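Local structure of aldose-aldose oxidoreductase (Caulobacter crescentus, 5A04) at residues Ser133-His138 and Phe293-Asp298. The protein probably catalyses the oxidation of one aldose coupled to the reduction of another, using a bound nicotinamide cofactor of the NADP(H) type. Sequence-based numbering, arbitrary orientation.
Sequences SRFQAH and FSAQLD
The ring of F135 lies with one face over the backbone of helix 292-306, where A295 O and Q296 CA both sit against it, offset toward its rim. Q296 CA stands 4.1 Å from the ring centroid and 17° off the ring normal, which qualifies as a CH-pi contact. On that same face F135 CD2 comes within 4.0 Å of Q296 CB; H299, one turn beyond A295, also meets the ring with its own, inclined to it. At the root of the ring, F135 CB touches A295 CB at 3.8 Å; these two residues are also the pair whose CA atoms are closest across the two segments (6.1 Å). F135 holds CG anti to its carbonyl carbon (chi1 -56°), which helps bring the ring's face to A295 O and Q296 CA. The extended Q296 side chain crosses that of F135 at about a right angle and leads away from the ring, its amide plane 68° from it, and its NE2 hydrogen-bonds to Y78 OH. An alanine at F135 would keep the CB contact but is likely to leave Q296 CA without its aromatic cover. The contact sets the 3-10 segment 133-135, which follows strand 127-129 of the Rossmann sheet, against helix 292-306, with the Q296 side chain about 6 Å from the bound NADPH; M128 of that strand touches both F135 and Q296. No hydrogen bond crosses between the segments, so their cohesion here rests on apolar and CH-pi contact.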
loop_
_atom_site.group_PDB
_atom_site.type_symbol
_atom_site.label_atom_id
_atom_site.label_comp_id
_atom_site.label_asym_id
_atom_site.label_seq_id
_atom_site.Cartn_x
_atom_site.Cartn_y
_atom_site.Cartn_z
ATOM N N SER A 133 0.419 -0.455 -20.621
ATOM C CA SER A 133 -0.741 -0.240 -19.749
ATOM C C SER A 133 -1.532 1.007 -20.134
ATOM O O SER A 133 -2.712 1.104 -19.825
ATOM C CB SER A 133 -0.311 -0.156 -18.278
ATOM O OG SER A 133 0.256 -1.392 -17.861
ATOM N N ARG A 134 -0.890 1.959 -20.809
ATOM C CA ARG A 134 -1.580 3.172 -21.238
ATOM C C ARG A 134 -2.575 2.887 -22.362
ATOM O O ARG A 134 -3.330 3.767 -22.750
ATOM C CB ARG A 134 -0.580 4.236 -21.690
ATOM C CG ARG A 134 0.375 4.711 -20.566
ATOM C CD ARG A 134 -0.359 5.537 -19.494
ATOM N NE ARG A 134 -0.992 6.726 -20.063
ATOM C CZ ARG A 134 -0.365 7.886 -20.238
ATOM N NH1 ARG A 134 0.911 8.015 -19.879
ATOM N NH2 ARG A 134 -1.012 8.922 -20.765
ATOM N N PHE A 135 -2.564 1.657 -22.874
ATOM C CA PHE A 135 -3.456 1.241 -23.955
ATOM C C PHE A 135 -4.424 0.156 -23.509
ATOM O O PHE A 135 -5.145 -0.418 -24.325
ATOM C CB PHE A 135 -2.628 0.756 -25.152
ATOM C CG PHE A 135 -1.655 1.789 -25.618
ATOM C CD1 PHE A 135 -2.080 2.815 -26.441
ATOM C CD2 PHE A 135 -0.340 1.792 -25.156
ATOM C CE1 PHE A 135 -1.196 3.814 -26.845
ATOM C CE2 PHE A 135 0.547 2.792 -25.548
ATOM C CZ PHE A 135 0.117 3.807 -26.386
ATOM N N GLN A 136 -4.432 -0.110 -22.208
ATOM C CA GLN A 136 -5.190 -1.225 -21.640
ATOM C C GLN A 136 -6.505 -0.682 -21.081
ATOM O O GLN A 136 -6.525 0.367 -20.440
ATOM C CB GLN A 136 -4.349 -1.932 -20.573
ATOM C CG GLN A 136 -4.834 -3.306 -20.154
ATOM C CD GLN A 136 -6.052 -3.240 -19.262
ATOM O OE1 GLN A 136 -6.191 -2.319 -18.459
ATOM N NE2 GLN A 136 -6.947 -4.228 -19.391
ATOM N N ALA A 137 -7.609 -1.382 -21.362
ATOM C CA ALA A 137 -8.955 -0.825 -21.169
ATOM C C ALA A 137 -9.242 -0.352 -19.745
ATOM O O ALA A 137 -9.787 0.741 -19.539
ATOM C CB ALA A 137 -10.011 -1.864 -21.582
ATOM N N HIS A 138 -8.880 -1.170 -18.766
ATOM C CA HIS A 138 -9.167 -0.820 -17.370
ATOM C C HIS A 138 -8.320 0.356 -16.910
ATOM O O HIS A 138 -8.805 1.236 -16.199
ATOM C CB HIS A 138 -8.948 -2.021 -16.448
ATOM C CG HIS A 138 -9.788 -3.216 -16.800
ATOM N ND1 HIS A 138 -9.595 -3.945 -17.953
ATOM C CD2 HIS A 138 -10.816 -3.812 -16.145
ATOM C CE1 HIS A 138 -10.472 -4.934 -18.000
ATOM N NE2 HIS A 138 -11.227 -4.876 -16.915
ATOM N N PHE A 293 -1.441 -4.789 -26.578
ATOM C CA PHE A 293 -0.184 -4.999 -27.300
ATOM C C PHE A 293 -0.293 -4.468 -28.723
ATOM O O PHE A 293 0.537 -3.677 -29.169
ATOM C CB PHE A 293 0.196 -6.487 -27.296
ATOM C CG PHE A 293 0.190 -7.087 -25.925
ATOM C CD1 PHE A 293 1.249 -6.877 -25.053
ATOM C CD2 PHE A 293 -0.892 -7.830 -25.493
ATOM C CE1 PHE A 293 1.223 -7.414 -23.775
ATOM C CE2 PHE A 293 -0.920 -8.375 -24.215
ATOM C CZ PHE A 293 0.139 -8.162 -23.356
ATOM N N SER A 294 -1.327 -4.904 -29.435
ATOM C CA SER A 294 -1.573 -4.406 -30.784
ATOM C C SER A 294 -1.813 -2.905 -30.784
ATOM O O SER A 294 -1.391 -2.198 -31.703
ATOM C CB SER A 294 -2.785 -5.120 -31.396
ATOM O OG SER A 294 -2.597 -6.525 -31.320
ATOM N N ALA A 295 -2.516 -2.422 -29.765
ATOM C CA ALA A 295 -2.737 -0.982 -29.627
ATOM C C ALA A 295 -1.422 -0.214 -29.434
ATOM O O ALA A 295 -1.246 0.887 -29.962
ATOM C CB ALA A 295 -3.678 -0.708 -28.463
ATOM N N GLN A 296 -0.515 -0.783 -28.656
ATOM C CA GLN A 296 0.777 -0.132 -28.416
ATOM C C GLN A 296 1.555 -0.044 -29.731
ATOM O O GLN A 296 2.082 1.015 -30.087
ATOM C CB GLN A 296 1.580 -0.901 -27.354
ATOM C CG GLN A 296 2.975 -0.310 -27.103
ATOM C CD GLN A 296 3.872 -1.266 -26.350
ATOM O OE1 GLN A 296 3.737 -1.429 -25.146
ATOM N NE2 GLN A 296 4.805 -1.895 -27.057
ATOM N N LEU A 297 1.580 -1.152 -30.470
ATOM C CA LEU A 297 2.287 -1.210 -31.751
ATOM C C LEU A 297 1.700 -0.202 -32.731
ATOM O O LEU A 297 2.437 0.552 -33.378
ATOM C CB LEU A 297 2.232 -2.631 -32.338
ATOM C CG LEU A 297 2.963 -3.729 -31.557
ATOM C CD1 LEU A 297 2.547 -5.122 -32.008
ATOM C CD2 LEU A 297 4.470 -3.566 -31.698
ATOM N N ASP A 298 0.373 -0.179 -32.837
ATOM C CA ASP A 298 -0.277 0.728 -33.770
ATOM C C ASP A 298 -0.120 2.189 -33.369
ATOM O O ASP A 298 -0.113 3.059 -34.233
ATOM C CB ASP A 298 -1.765 0.396 -33.911
ATOM C CG ASP A 298 -2.039 -0.668 -34.977
ATOM O OD1 ASP A 298 -1.138 -1.013 -35.780
ATOM O OD2 ASP A 298 -3.184 -1.164 -35.012
#